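Local coordinates for protein GCN5-related N-acetyltransferase (Streptococcus suis, PDB 3G3S) that probably transfers an acetyl group from acetyl-coenzyme A to an unassigned amine acceptor, as other GCN5-related N-acetyltransferases do, at residues Ala10-Asp15 with Gln41-Leu46; Glu18-Thr23 with Phe53-Gly58; Lys127-Asn132 with Glu154-Leu159; Val147-Asp152 with Ser176-Tyr181. All coordinates share one frame; numbering follows the deposited sequence.

Contact 1 of 4, residues Ala10-Asp15 with Gln41-Leu46; sequences ARLFGD and QSALAL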
loop_
_atom_site.group_PDB
_atom_site.type_symbol
_atom_site.label_atom_id
_atom_site.label_comp_id
_atom_site.label_asym_id
_atom_site.label_seq_id
_atom_site.Cartn_x
_atom_site.Cartn_y
_atom_site.Cartn_z
ATOM N N ALA A 10 -6.198 11.769 -2.198
ATOM C CA ALA A 10 -6.108 10.763 -3.237
ATOM C C ALA A 10 -7.298 10.876 -4.182
ATOM O O ALA A 10 -7.148 10.642 -5.384
ATOM C CB ALA A 10 -6.053 9.404 -2.624
ATOM N N ARG A 11 -8.477 11.237 -3.658
ATOM C CA ARG A 11 -9.672 11.340 -4.509
ATOM C C ARG A 11 -9.569 12.418 -5.576
ATOM O O ARG A 11 -10.180 12.303 -6.639
ATOM C CB ARG A 11 -10.960 11.526 -3.691
ATOM C CG ARG A 11 -11.414 10.221 -3.018
ATOM C CD ARG A 11 -12.749 10.326 -2.354
ATOM N NE ARG A 11 -12.667 11.004 -1.067
ATOM C CZ ARG A 11 -12.479 10.402 0.110
ATOM N NH1 ARG A 11 -12.319 9.084 0.212
ATOM N NH2 ARG A 11 -12.433 11.147 1.206
ATOM N N LEU A 12 -8.804 13.465 -5.291
ATOM C CA LEU A 12 -8.565 14.524 -6.243
ATOM C C LEU A 12 -7.938 14.050 -7.537
ATOM O O LEU A 12 -8.210 14.646 -8.599
ATOM C CB LEU A 12 -7.637 15.569 -5.628
ATOM C CG LEU A 12 -8.193 16.345 -4.453
ATOM C CD1 LEU A 12 -7.117 17.220 -3.858
ATOM C CD2 LEU A 12 -9.380 17.184 -4.889
ATOM N N PHE A 13 -7.070 13.033 -7.435
ATOM C CA PHE A 13 -6.372 12.440 -8.577
ATOM C C PHE A 13 -7.295 11.497 -9.325
ATOM O O PHE A 13 -7.151 11.298 -10.535
ATOM C CB PHE A 13 -5.130 11.682 -8.107
ATOM C CG PHE A 13 -4.032 12.576 -7.630
ATOM C CD1 PHE A 13 -3.085 13.074 -8.523
ATOM C CD2 PHE A 13 -3.964 12.958 -6.316
ATOM C CE1 PHE A 13 -2.064 13.904 -8.090
ATOM C CE2 PHE A 13 -2.963 13.790 -5.878
ATOM C CZ PHE A 13 -2.006 14.269 -6.774
ATOM N N GLY A 14 -8.235 10.919 -8.580
ATOM C CA GLY A 14 -9.276 10.093 -9.150
ATOM C C GLY A 14 -8.679 8.894 -9.816
ATOM O O GLY A 14 -7.715 8.330 -9.312
ATOM N N ASP A 15 -9.264 8.539 -10.962
ATOM C CA ASP A 15 -8.834 7.438 -11.789
ATOM C C ASP A 15 -7.849 7.986 -12.834
ATOM O O ASP A 15 -8.248 8.436 -13.942
ATOM C CB ASP A 15 -10.061 6.843 -12.465
ATOM C CG ASP A 15 -9.767 5.558 -13.180
ATOM O OD1 ASP A 15 -8.565 5.243 -13.418
ATOM O OD2 ASP A 15 -10.764 4.861 -13.493
ATOM N N GLN A 41 -8.277 21.044 -2.129
ATOM C CA GLN A 41 -8.962 21.146 -3.414
ATOM C C GLN A 41 -7.992 21.010 -4.602
ATOM O O GLN A 41 -8.416 20.863 -5.736
ATOM C CB GLN A 41 -9.633 22.497 -3.563
ATOM C CG GLN A 41 -10.663 22.928 -2.539
ATOM C CD GLN A 41 -11.228 24.320 -2.913
ATOM O OE1 GLN A 41 -11.851 24.481 -3.970
ATOM N NE2 GLN A 41 -10.985 25.326 -2.058
ATOM N N SER A 42 -6.703 21.120 -4.320
ATOM C CA SER A 42 -5.642 21.098 -5.295
ATOM C C SER A 42 -4.511 20.255 -4.724
ATOM O O SER A 42 -4.227 20.328 -3.558
ATOM C CB SER A 42 -5.180 22.535 -5.594
ATOM O OG SER A 42 -6.278 23.340 -6.037
ATOM N N ALA A 43 -3.885 19.424 -5.547
ATOM C CA ALA A 43 -2.799 18.593 -5.089
ATOM C C ALA A 43 -1.703 18.386 -6.155
ATOM O O ALA A 43 -1.907 18.545 -7.361
ATOM C CB ALA A 43 -3.339 17.224 -4.590
ATOM N N LEU A 44 -0.537 18.017 -5.647
ATOM C CA LEU A 44 0.673 17.794 -6.407
ATOM C C LEU A 44 1.317 16.504 -5.937
ATOM O O LEU A 44 1.580 16.319 -4.756
ATOM C CB LEU A 44 1.677 18.933 -6.183
ATOM C CG LEU A 44 3.104 18.751 -6.712
ATOM C CD1 LEU A 44 3.175 18.727 -8.252
ATOM C CD2 LEU A 44 3.999 19.875 -6.161
ATOM N N ALA A 45 1.475 15.562 -6.861
ATOM C CA ALA A 45 2.249 14.383 -6.600
ATOM C C ALA A 45 3.633 14.702 -7.198
ATOM O O ALA A 45 3.800 14.849 -8.425
ATOM C CB ALA A 45 1.597 13.135 -7.247
ATOM N N LEU A 46 4.634 14.817 -6.334
ATOM C CA LEU A 46 5.983 15.194 -6.741
ATOM C C LEU A 46 6.939 14.065 -6.476
ATOM O O LEU A 46 7.063 13.590 -5.347
ATOM C CB LEU A 46 6.405 16.444 -5.968
ATOM C CG LEU A 46 7.788 17.024 -6.236
ATOM C CD1 LEU A 46 7.903 17.531 -7.648
ATOM C CD2 LEU A 46 8.100 18.144 -5.191
#

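Contact 2 of 4, residues Glu18-Thr23 with Phe53-Gly58; sequences ETIIWT and FGFLAG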
loop_
_atom_site.group_PDB
_atom_site.type_symbol
_atom_site.label_atom_id
_atom_site.label_comp_id
_atom_site.label_asym_id
_atom_site.label_seq_id
_atom_site.Cartn_x
_atom_site.Cartn_y
_atom_site.Cartn_z
ATOM N N GLU A 18 -1.383 6.694 -13.881
ATOM C CA GLU A 18 0.041 6.928 -14.000
ATOM C C GLU A 18 0.697 6.370 -12.742
ATOM O O GLU A 18 0.419 6.824 -11.637
ATOM C CB GLU A 18 0.333 8.408 -14.177
ATOM C CG GLU A 18 -0.025 8.918 -15.550
ATOM C CD GLU A 18 0.938 8.492 -16.642
ATOM O OE1 GLU A 18 1.913 7.768 -16.370
ATOM O OE2 GLU A 18 0.741 8.981 -17.785
ATOM N N THR A 19 1.613 5.413 -12.903
ATOM C CA THR A 19 2.116 4.696 -11.734
ATOM C C THR A 19 2.927 5.548 -10.766
ATOM O O THR A 19 3.010 5.213 -9.610
ATOM C CB THR A 19 2.885 3.394 -12.097
ATOM O OG1 THR A 19 4.228 3.676 -12.470
ATOM C CG2 THR A 19 2.125 2.587 -13.208
ATOM N N ILE A 20 3.507 6.648 -11.231
ATOM C CA ILE A 20 4.280 7.525 -10.347
ATOM C C ILE A 20 3.293 8.227 -9.410
ATOM O O ILE A 20 3.643 8.562 -8.257
ATOM C CB ILE A 20 5.122 8.514 -11.153
ATOM C CG1 ILE A 20 6.268 7.790 -11.868
ATOM C CG2 ILE A 20 5.676 9.691 -10.237
ATOM C CD1 ILE A 20 6.855 8.538 -13.038
ATOM N N ILE A 21 2.081 8.504 -9.888
ATOM C CA ILE A 21 1.071 9.037 -8.965
ATOM C C ILE A 21 0.797 7.939 -7.924
ATOM O O ILE A 21 0.720 8.173 -6.733
ATOM C CB ILE A 21 -0.257 9.476 -9.640
ATOM C CG1 ILE A 21 -0.038 10.503 -10.753
ATOM C CG2 ILE A 21 -1.255 10.030 -8.551
ATOM C CD1 ILE A 21 -1.294 10.775 -11.588
ATOM N N TRP A 22 0.639 6.700 -8.379
ATOM C CA TRP A 22 0.457 5.601 -7.429
ATOM C C TRP A 22 1.615 5.514 -6.424
ATOM O O TRP A 22 1.396 5.339 -5.213
ATOM C CB TRP A 22 0.295 4.236 -8.159
ATOM C CG TRP A 22 -0.756 4.211 -9.194
ATOM C CD1 TRP A 22 -1.776 5.095 -9.374
ATOM C CD2 TRP A 22 -0.967 3.166 -10.164
ATOM N NE1 TRP A 22 -2.566 4.701 -10.426
ATOM C CE2 TRP A 22 -2.104 3.509 -10.907
ATOM C CE3 TRP A 22 -0.283 2.005 -10.479
ATOM C CZ2 TRP A 22 -2.578 2.730 -11.951
ATOM C CZ3 TRP A 22 -0.750 1.225 -11.515
ATOM C CH2 TRP A 22 -1.890 1.585 -12.235
ATOM N N THR A 23 2.850 5.641 -6.905
ATOM C CA THR A 23 3.999 5.638 -6.028
ATOM C C THR A 23 3.827 6.691 -4.929
ATOM O O THR A 23 3.893 6.391 -3.715
ATOM C CB THR A 23 5.259 5.899 -6.832
ATOM O OG1 THR A 23 5.489 4.744 -7.678
ATOM C CG2 THR A 23 6.550 6.163 -5.933
ATOM N N PHE A 53 8.940 14.458 -11.810
ATOM C CA PHE A 53 7.598 14.598 -12.315
ATOM C C PHE A 53 6.791 15.322 -11.271
ATOM O O PHE A 53 6.917 15.059 -10.070
ATOM C CB PHE A 53 6.930 13.258 -12.569
ATOM C CG PHE A 53 7.311 12.672 -13.883
ATOM C CD1 PHE A 53 8.512 11.991 -14.030
ATOM C CD2 PHE A 53 6.483 12.821 -14.982
ATOM C CE1 PHE A 53 8.870 11.464 -15.262
ATOM C CE2 PHE A 53 6.848 12.280 -16.236
ATOM C CZ PHE A 53 8.020 11.617 -16.367
ATOM N N GLY A 54 5.887 16.148 -11.761
ATOM C CA GLY A 54 4.936 16.887 -10.946
ATOM C C GLY A 54 3.572 16.647 -11.567
ATOM O O GLY A 54 3.286 17.178 -12.633
ATOM N N PHE A 55 2.770 15.779 -10.963
ATOM C CA PHE A 55 1.410 15.536 -11.440
ATOM C C PHE A 55 0.478 16.412 -10.668
ATOM O O PHE A 55 0.382 16.297 -9.447
ATOM C CB PHE A 55 1.003 14.093 -11.262
ATOM C CG PHE A 55 1.755 13.145 -12.151
ATOM C CD1 PHE A 55 2.960 12.597 -11.740
ATOM C CD2 PHE A 55 1.257 12.828 -13.402
ATOM C CE1 PHE A 55 3.632 11.700 -12.557
ATOM C CE2 PHE A 55 1.938 11.929 -14.245
ATOM C CZ PHE A 55 3.112 11.379 -13.824
ATOM N N LEU A 56 -0.268 17.233 -11.393
ATOM C CA LEU A 56 -1.104 18.270 -10.779
ATOM C C LEU A 56 -2.600 17.995 -10.864
ATOM O O LEU A 56 -3.145 18.015 -11.938
ATOM C CB LEU A 56 -0.786 19.572 -11.498
ATOM C CG LEU A 56 0.682 19.993 -11.333
ATOM C CD1 LEU A 56 1.138 20.782 -12.607
ATOM C CD2 LEU A 56 0.844 20.722 -10.005
ATOM N N ALA A 57 -3.265 17.806 -9.728
ATOM C CA ALA A 57 -4.693 17.458 -9.712
ATOM C C ALA A 57 -5.604 18.474 -8.968
ATOM O O ALA A 57 -5.154 19.312 -8.149
ATOM C CB ALA A 57 -4.854 16.062 -9.136
ATOM N N GLY A 58 -6.891 18.427 -9.305
ATOM C CA GLY A 58 -7.877 19.295 -8.669
ATOM C C GLY A 58 -7.947 20.680 -9.306
ATOM O O GLY A 58 -7.707 20.843 -10.478
#

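Contact 3 of 4, residues Lys127-Asn132 with Glu154-Leu159; sequences KLIDRN and EQFLDL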
loop_
_atom_site.group_PDB
_atom_site.type_symbol
_atom_site.label_atom_id
_atom_site.label_comp_id
_atom_site.label_asym_id
_atom_site.label_seq_id
_atom_site.Cartn_x
_atom_site.Cartn_y
_atom_site.Cartn_z
ATOM N N LYS A 127 23.508 -7.194 -18.475
ATOM C CA LYS A 127 23.654 -7.516 -17.081
ATOM C C LYS A 127 22.621 -6.815 -16.237
ATOM O O LYS A 127 22.259 -5.692 -16.552
ATOM C CB LYS A 127 25.015 -6.990 -16.602
ATOM C CG LYS A 127 26.239 -7.721 -17.099
ATOM C CD LYS A 127 27.509 -7.150 -16.449
ATOM C CE LYS A 127 28.533 -8.250 -16.206
ATOM N NZ LYS A 127 29.832 -7.763 -15.681
ATOM N N LEU A 128 22.170 -7.450 -15.152
ATOM C CA LEU A 128 21.293 -6.772 -14.208
ATOM C C LEU A 128 22.134 -5.766 -13.467
ATOM O O LEU A 128 23.316 -6.010 -13.243
ATOM C CB LEU A 128 20.699 -7.722 -13.178
ATOM C CG LEU A 128 19.593 -8.618 -13.689
ATOM C CD1 LEU A 128 19.348 -9.644 -12.607
ATOM C CD2 LEU A 128 18.325 -7.791 -14.044
ATOM N N ILE A 129 21.518 -4.640 -13.094
ATOM C CA ILE A 129 22.200 -3.592 -12.363
ATOM C C ILE A 129 22.416 -4.074 -10.951
ATOM O O ILE A 129 21.468 -4.488 -10.298
ATOM C CB ILE A 129 21.386 -2.274 -12.338
ATOM C CG1 ILE A 129 21.273 -1.677 -13.748
ATOM C CG2 ILE A 129 22.026 -1.267 -11.392
ATOM C CD1 ILE A 129 20.190 -0.568 -13.880
ATOM N N ASP A 130 23.677 -4.061 -10.517
ATOM C CA ASP A 130 24.079 -4.460 -9.170
ATOM C C ASP A 130 24.688 -3.226 -8.502
ATOM O O ASP A 130 24.608 -2.139 -9.035
ATOM C CB ASP A 130 25.056 -5.664 -9.211
ATOM C CG ASP A 130 26.312 -5.375 -10.037
ATOM O OD1 ASP A 130 26.502 -4.207 -10.448
ATOM O OD2 ASP A 130 27.098 -6.311 -10.297
ATOM N N ARG A 131 25.300 -3.403 -7.346
ATOM C CA ARG A 131 25.863 -2.307 -6.574
ATOM C C ARG A 131 26.887 -1.477 -7.357
ATOM O O ARG A 131 26.877 -0.244 -7.278
ATOM C CB ARG A 131 26.459 -2.913 -5.297
ATOM C CG ARG A 131 27.082 -1.960 -4.295
ATOM C CD ARG A 131 27.483 -2.723 -3.014
ATOM N NE ARG A 131 26.320 -3.347 -2.371
ATOM C CZ ARG A 131 25.525 -2.759 -1.471
ATOM N NH1 ARG A 131 25.768 -1.518 -1.050
ATOM N NH2 ARG A 131 24.479 -3.428 -0.983
ATOM N N ASN A 132 27.753 -2.136 -8.116
ATOM C CA ASN A 132 28.782 -1.421 -8.883
ATOM C C ASN A 132 28.238 -0.709 -10.117
ATOM O O ASN A 132 28.649 0.410 -10.407
ATOM C CB ASN A 132 29.948 -2.358 -9.247
ATOM C CG ASN A 132 30.852 -2.662 -8.056
ATOM O OD1 ASN A 132 30.558 -2.293 -6.916
ATOM N ND2 ASN A 132 31.971 -3.327 -8.325
ATOM N N GLU A 154 21.039 0.942 -1.699
ATOM C CA GLU A 154 20.308 0.027 -0.860
ATOM C C GLU A 154 18.826 0.066 -1.224
ATOM O O GLU A 154 18.196 -0.976 -1.429
ATOM C CB GLU A 154 20.496 0.416 0.623
ATOM C CG GLU A 154 21.971 0.631 1.075
ATOM C CD GLU A 154 22.784 -0.621 0.984
ATOM O OE1 GLU A 154 22.188 -1.688 0.716
ATOM O OE2 GLU A 154 24.007 -0.554 1.224
ATOM N N GLN A 155 18.267 1.268 -1.306
ATOM C CA GLN A 155 16.885 1.411 -1.728
ATOM C C GLN A 155 16.707 0.915 -3.181
ATOM O O GLN A 155 15.754 0.184 -3.485
ATOM C CB GLN A 155 16.438 2.854 -1.593
ATOM C CG GLN A 155 14.927 2.986 -1.580
ATOM C CD GLN A 155 14.443 4.413 -1.641
ATOM O OE1 GLN A 155 14.869 5.202 -2.494
ATOM N NE2 GLN A 155 13.478 4.726 -0.800
ATOM N N PHE A 156 17.629 1.266 -4.080
ATOM C CA PHE A 156 17.488 0.811 -5.456
ATOM C C PHE A 156 17.474 -0.702 -5.516
ATOM O O PHE A 156 16.620 -1.277 -6.159
ATOM C CB PHE A 156 18.587 1.311 -6.381
ATOM C CG PHE A 156 18.459 0.754 -7.762
ATOM C CD1 PHE A 156 17.549 1.310 -8.648
ATOM C CD2 PHE A 156 19.199 -0.359 -8.157
ATOM C CE1 PHE A 156 17.373 0.797 -9.915
ATOM C CE2 PHE A 156 19.040 -0.888 -9.439
ATOM C CZ PHE A 156 18.098 -0.318 -10.307
ATOM N N LEU A 157 18.414 -1.350 -4.841
ATOM C CA LEU A 157 18.445 -2.817 -4.867
ATOM C C LEU A 157 17.221 -3.435 -4.176
ATOM O O LEU A 157 16.731 -4.464 -4.585
ATOM C CB LEU A 157 19.751 -3.340 -4.243
ATOM C CG LEU A 157 21.031 -3.126 -5.049
ATOM C CD1 LEU A 157 22.243 -3.649 -4.305
ATOM C CD2 LEU A 157 20.923 -3.788 -6.416
ATOM N N ASP A 158 16.695 -2.784 -3.149
ATOM C CA ASP A 158 15.544 -3.294 -2.450
ATOM C C ASP A 158 14.248 -3.157 -3.256
ATOM O O ASP A 158 13.502 -4.141 -3.431
ATOM C CB ASP A 158 15.423 -2.538 -1.136
ATOM C CG ASP A 158 14.353 -3.098 -0.234
ATOM O OD1 ASP A 158 14.106 -4.335 -0.270
ATOM O OD2 ASP A 158 13.766 -2.290 0.527
ATOM N N LEU A 159 13.996 -1.948 -3.774
ATOM C CA LEU A 159 12.740 -1.612 -4.463
ATOM C C LEU A 159 12.804 -1.469 -5.984
ATOM O O LEU A 159 11.769 -1.516 -6.651
ATOM C CB LEU A 159 12.208 -0.283 -3.913
ATOM C CG LEU A 159 12.032 -0.149 -2.392
ATOM C CD1 LEU A 159 11.397 1.214 -2.077
ATOM C CD2 LEU A 159 11.189 -1.262 -1.827
#

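Contact 4 of 4, residues Val147-Asp152 with Ser176-Tyr181; sequences VGNYID and SSYASY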
loop_
_atom_site.group_PDB
_atom_site.type_symbol
_atom_site.label_atom_id
_atom_site.label_comp_id
_atom_site.label_asym_id
_atom_site.label_seq_id
_atom_site.Cartn_x
_atom_site.Cartn_y
_atom_site.Cartn_z
ATOM N N VAL A 147 18.783 4.827 -12.212
ATOM C CA VAL A 147 18.844 4.535 -10.793
ATOM C C VAL A 147 18.767 5.737 -9.855
ATOM O O VAL A 147 18.546 5.546 -8.662
ATOM C CB VAL A 147 20.172 3.835 -10.452
ATOM C CG1 VAL A 147 20.385 2.637 -11.360
ATOM C CG2 VAL A 147 21.362 4.782 -10.556
ATOM N N GLY A 148 18.933 6.944 -10.393
ATOM C CA GLY A 148 19.049 8.170 -9.578
ATOM C C GLY A 148 17.869 8.645 -8.773
ATOM O O GLY A 148 18.015 9.551 -7.943
ATOM N N ASN A 149 16.692 8.086 -9.011
ATOM C CA ASN A 149 15.531 8.497 -8.254
ATOM C C ASN A 149 15.449 7.813 -6.910
ATOM O O ASN A 149 14.691 8.242 -6.065
ATOM C CB ASN A 149 14.269 8.250 -9.067
ATOM C CG ASN A 149 14.184 9.168 -10.232
ATOM O OD1 ASN A 149 14.214 10.388 -10.066
ATOM N ND2 ASN A 149 14.120 8.606 -11.422
ATOM N N TYR A 150 16.240 6.767 -6.711
ATOM C CA TYR A 150 16.250 6.053 -5.457
ATOM C C TYR A 150 17.193 6.802 -4.490
ATOM O O TYR A 150 18.130 7.450 -4.918
ATOM C CB TYR A 150 16.599 4.572 -5.693
ATOM C CG TYR A 150 15.460 3.901 -6.441
ATOM C CD1 TYR A 150 15.299 4.103 -7.804
ATOM C CD2 TYR A 150 14.499 3.135 -5.775
ATOM C CE1 TYR A 150 14.236 3.531 -8.519
ATOM C CE2 TYR A 150 13.421 2.555 -6.490
ATOM C CZ TYR A 150 13.314 2.775 -7.872
ATOM O OH TYR A 150 12.279 2.277 -8.625
ATOM N N ILE A 151 16.907 6.733 -3.187
ATOM C CA ILE A 151 17.691 7.470 -2.182
ATOM C C ILE A 151 19.141 7.039 -2.132
ATOM O O ILE A 151 20.000 7.850 -1.886
ATOM C CB ILE A 151 17.100 7.349 -0.746
ATOM C CG1 ILE A 151 15.646 7.874 -0.685
ATOM C CG2 ILE A 151 18.001 8.072 0.232
ATOM C CD1 ILE A 151 15.364 9.224 -1.418
ATOM N N ASP A 152 19.397 5.754 -2.346
ATOM C CA ASP A 152 20.749 5.204 -2.357
ATOM C C ASP A 152 20.705 3.827 -2.990
ATOM O O ASP A 152 19.629 3.341 -3.335
ATOM C CB ASP A 152 21.327 5.128 -0.947
ATOM C CG ASP A 152 20.459 4.342 0.018
ATOM O OD1 ASP A 152 19.589 3.554 -0.406
ATOM O OD2 ASP A 152 20.674 4.501 1.235
ATOM N N SER A 176 15.566 0.418 -16.864
ATOM C CA SER A 176 15.506 0.299 -15.405
ATOM C C SER A 176 14.275 0.958 -14.817
ATOM O O SER A 176 13.489 1.583 -15.514
ATOM C CB SER A 176 16.782 0.905 -14.775
ATOM O OG SER A 176 16.821 0.782 -13.367
ATOM N N SER A 177 14.097 0.761 -13.521
ATOM C CA SER A 177 12.969 1.297 -12.837
ATOM C C SER A 177 13.207 2.765 -12.485
ATOM O O SER A 177 14.048 3.055 -11.652
ATOM C CB SER A 177 12.723 0.508 -11.563
ATOM O OG SER A 177 13.909 0.396 -10.821
ATOM N N TYR A 178 12.479 3.663 -13.140
ATOM C CA TYR A 178 12.504 5.093 -12.776
ATOM C C TYR A 178 11.829 5.294 -11.406
ATOM O O TYR A 178 12.178 6.208 -10.585
ATOM C CB TYR A 178 11.732 5.866 -13.829
ATOM C CG TYR A 178 11.753 7.389 -13.660
ATOM C CD1 TYR A 178 12.794 8.157 -14.212
ATOM C CD2 TYR A 178 10.731 8.051 -13.017
ATOM C CE1 TYR A 178 12.811 9.553 -14.081
ATOM C CE2 TYR A 178 10.748 9.462 -12.875
ATOM C CZ TYR A 178 11.784 10.195 -13.414
ATOM O OH TYR A 178 11.781 11.573 -13.276
ATOM N N ALA A 179 10.829 4.445 -11.183
ATOM C CA ALA A 179 10.058 4.359 -9.970
ATOM C C ALA A 179 9.486 2.937 -9.841
ATOM O O ALA A 179 9.460 2.133 -10.802
ATOM C CB ALA A 179 8.926 5.392 -9.976
ATOM N N SER A 180 9.023 2.682 -8.632
ATOM C CA SER A 180 8.422 1.428 -8.182
ATOM C C SER A 180 7.150 1.718 -7.415
ATOM O O SER A 180 7.077 2.716 -6.670
ATOM C CB SER A 180 9.355 0.722 -7.193
ATOM O OG SER A 180 10.629 0.550 -7.712
ATOM N N TYR A 181 6.168 0.844 -7.560
ATOM C CA TYR A 181 4.958 0.916 -6.742
ATOM C C TYR A 181 4.703 -0.514 -6.248
ATOM O O TYR A 181 5.446 -1.416 -6.592
ATOM C CB TYR A 181 3.780 1.540 -7.475
ATOM C CG TYR A 181 3.277 0.760 -8.658
ATOM C CD1 TYR A 181 3.957 0.792 -9.865
ATOM C CD2 TYR A 181 2.115 -0.002 -8.574
ATOM C CE1 TYR A 181 3.500 0.058 -10.964
ATOM C CE2 TYR A 181 1.653 -0.727 -9.670
ATOM C CZ TYR A 181 2.354 -0.678 -10.863
ATOM O OH TYR A 181 1.904 -1.395 -11.964
HETATM O O HOH W 1 15.724 5.834 -11.021
#

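Contact 1 of 4, residues Ala10-Asp15 with Gln41-Leu46
Ser42 N, with Leu12 CD1 resting on it at 3.9 Å, gives its hydrogen to Asp35 OD1, a carboxylate oxygen that also takes the N-H of Gln41. The two amide bonds on that single oxygen tether the start of strand 42-48 just where the end of helix 2-13 comes down on it. The fork of Leu12 straddles this spot: CD1 continues to Ala43 CB at 3.8 Å, while CD2 lies 3.9 Å from Gln41 O. Phe13, the next residue, comes in ring rim first. Its CZ reaches Ala45 N at 3.7 Å, near the ring plane, and touches Ala45 CB at 3.8 Å; CE2 meets Ala43 CB obliquely at 3.7 Å. The first side-chain bond of Phe13 does not aim at the strand; with CG beside the backbone N (chi1 -71°), the ring end comes nearer. The two alanine methyls project from the same face of the strand, whereas Leu44 points away from 10-15, touching Ile67 of helix 62-68. This is helix-on-sheet packing in the N-terminal half of the chain, with helix 19-26 adding Ile21 and Leu25 against Phe13. No hydrogen bond joins the segments, so the fit rests on two large side chains set against two alanine methyls.

Contact 2 of 4, residues Glu18-Thr23 with Phe53-Gly58
Ile20 and Ile21 of helix 19-26 pack on Phe53 and Phe55 of strand 52-58, a helix laid across the mixed sheet of this acetyltransferase, the short axes crossing at 87° with a closest approach of 9.5 Å. From the backbone of Ile20, CB comes first, 3.8 Å from Phe55 CE1. Its CG2 branch, anti to the backbone N, meets the same CE1 at 3.7 Å, obliquely to the ring. The other branch leads through CG1 to CD1, which lies over one face of Phe53, 4.0 Å from Phe53 CD1 and offset toward the rim: a CH-pi contact. One isoleucine thus bridges two aromatic residues that sit two positions apart on the strand and point the same way. Tyr178 of strand 170-181 also reaches both partners, touching Ile20 and meeting the Phe53 ring with planes at about 90°. At the N-cap position of the helix, Glu18 adds only its aliphatic part, CG touching Phe55 CE2 at 3.8 Å. Ile21 supplies the second CH-pi contact. Its CG1 stands over a face of Phe55, 22° off the ring normal, with CG1 to Phe55 CG at 3.5 Å and the terminal CD1 3.7 Å from Phe55 CD2.

Contact 3 of 4, residues Lys127-Asn132 with Glu154-Leu159
Arg131 NH1 donates to Glu154 OE2 over 3.0 Å in a nearly straight bond, 168° at the hydrogen, and carries the salt bridge between the segments. A weak second bond runs from Arg131 NH2 to Glu154 OE1 at 3.3 Å, so both terminal nitrogens face the carboxylate. The pairing is twisted all the same: OE2 lies close to the guanidinium plane, but NH1 approaches it from well above the carboxylate plane, the two planes being 47° apart. A bend at chi3 (-61°) turns Arg131 NE off the extended line, and the chain end comes nearer Glu154. Both residues belong to the first turns of their helices, 131-139 and 153-159, in the beta-alpha-alpha-beta opening characteristic of the GNAT fold, where strand 125-128 leads into the first of these helices. Asp130 is the N-cap there, its OD1 accepting from Leu133 N. Leu157 reaches the arginine end of the pair obliquely, CD1 4.0 Å from Arg131 NH2 and CD2 4.0 Å from Ile129 O. Farther in, Ile129 crosses Phe156 at about a right angle, CG2 touching CE2 of Phe156 at 3.6 Å and CD1 lying 4.1 Å from Phe156 CZ. The same Phe156 ring meets Tyr150 edge-to-face.

Contact 4 of 4, residues Val147-Asp152 with Ser176-Tyr181
Val147 opens the segment with a loose touch, its CG1 4.5 Å from Ser176 OG, a hydroxyl hydrogen-bonded to Leu146 O. From here a type I beta turn runs to Tyr150, bringing Asn149 opposite Tyr178. Asn149 ND2 hangs 3.0 Å above one face of the Tyr178 ring, offset toward the rim and 3.1 Å from CE1; amide and ring planes stand 63° apart. The same ND2 makes a weak, bent hydrogen bond to Tyr178 O at 3.2 Å, an oxygen also hydrogen-bonded to Tyr47 OH. A water bridges the segments beside it, accepting from Asn149 N at 3.2 Å and, weakly, from ND2, and donating weakly to Ser177 O. Tyr150 then brings its phenol across: OH donates to Ser180 OG over 2.6 Å and takes a weak bond from Ser177 OG at 3.3 Å, while ring atom CE1 lies 3.2 Å from Ser177 O. Ser180 OG, anti to the carbonyl carbon (chi1 -54°), is turned toward that hydroxyl. Each serine has a further partner, Leu159 O for Ser180 OG and Leu161 N for Ser177 OG, so the tyrosine hydroxyl joins a chain of polar groups. Asp152 finally N-caps helix 153-159, its OD1 accepting from Gln155 N. Loop 147-152 lies between helices 131-139, touched by Val147, and 153-159, touched by Tyr150, against the corner of strand 170-181 at Tyr178.

In the fold
Contacts 1 and 2, centres about 7 Å apart, cross along the chain: helices 2-13 and 19-26 follow one another, and so do their partner strands 42-48 and 52-58, which pair in the sheet through Ala43 O to Ala57 N and Ala45 O to Phe55 N. Contacts 3 and 4 come later, also cross, and lie about 10 Å apart at their centres; the loop of contact 4 runs directly into helix 153-159 of contact 3. The pairs meet where contact 2 touches contact 4, Thr23 OG1 bonding to Ser180 O. Contacts 1 and 3 are farthest apart, about 31 Å between centres. One mixed sheet links the N-terminal half to a later half whose beta-alpha-alpha-beta start is consistent with the GNAT core.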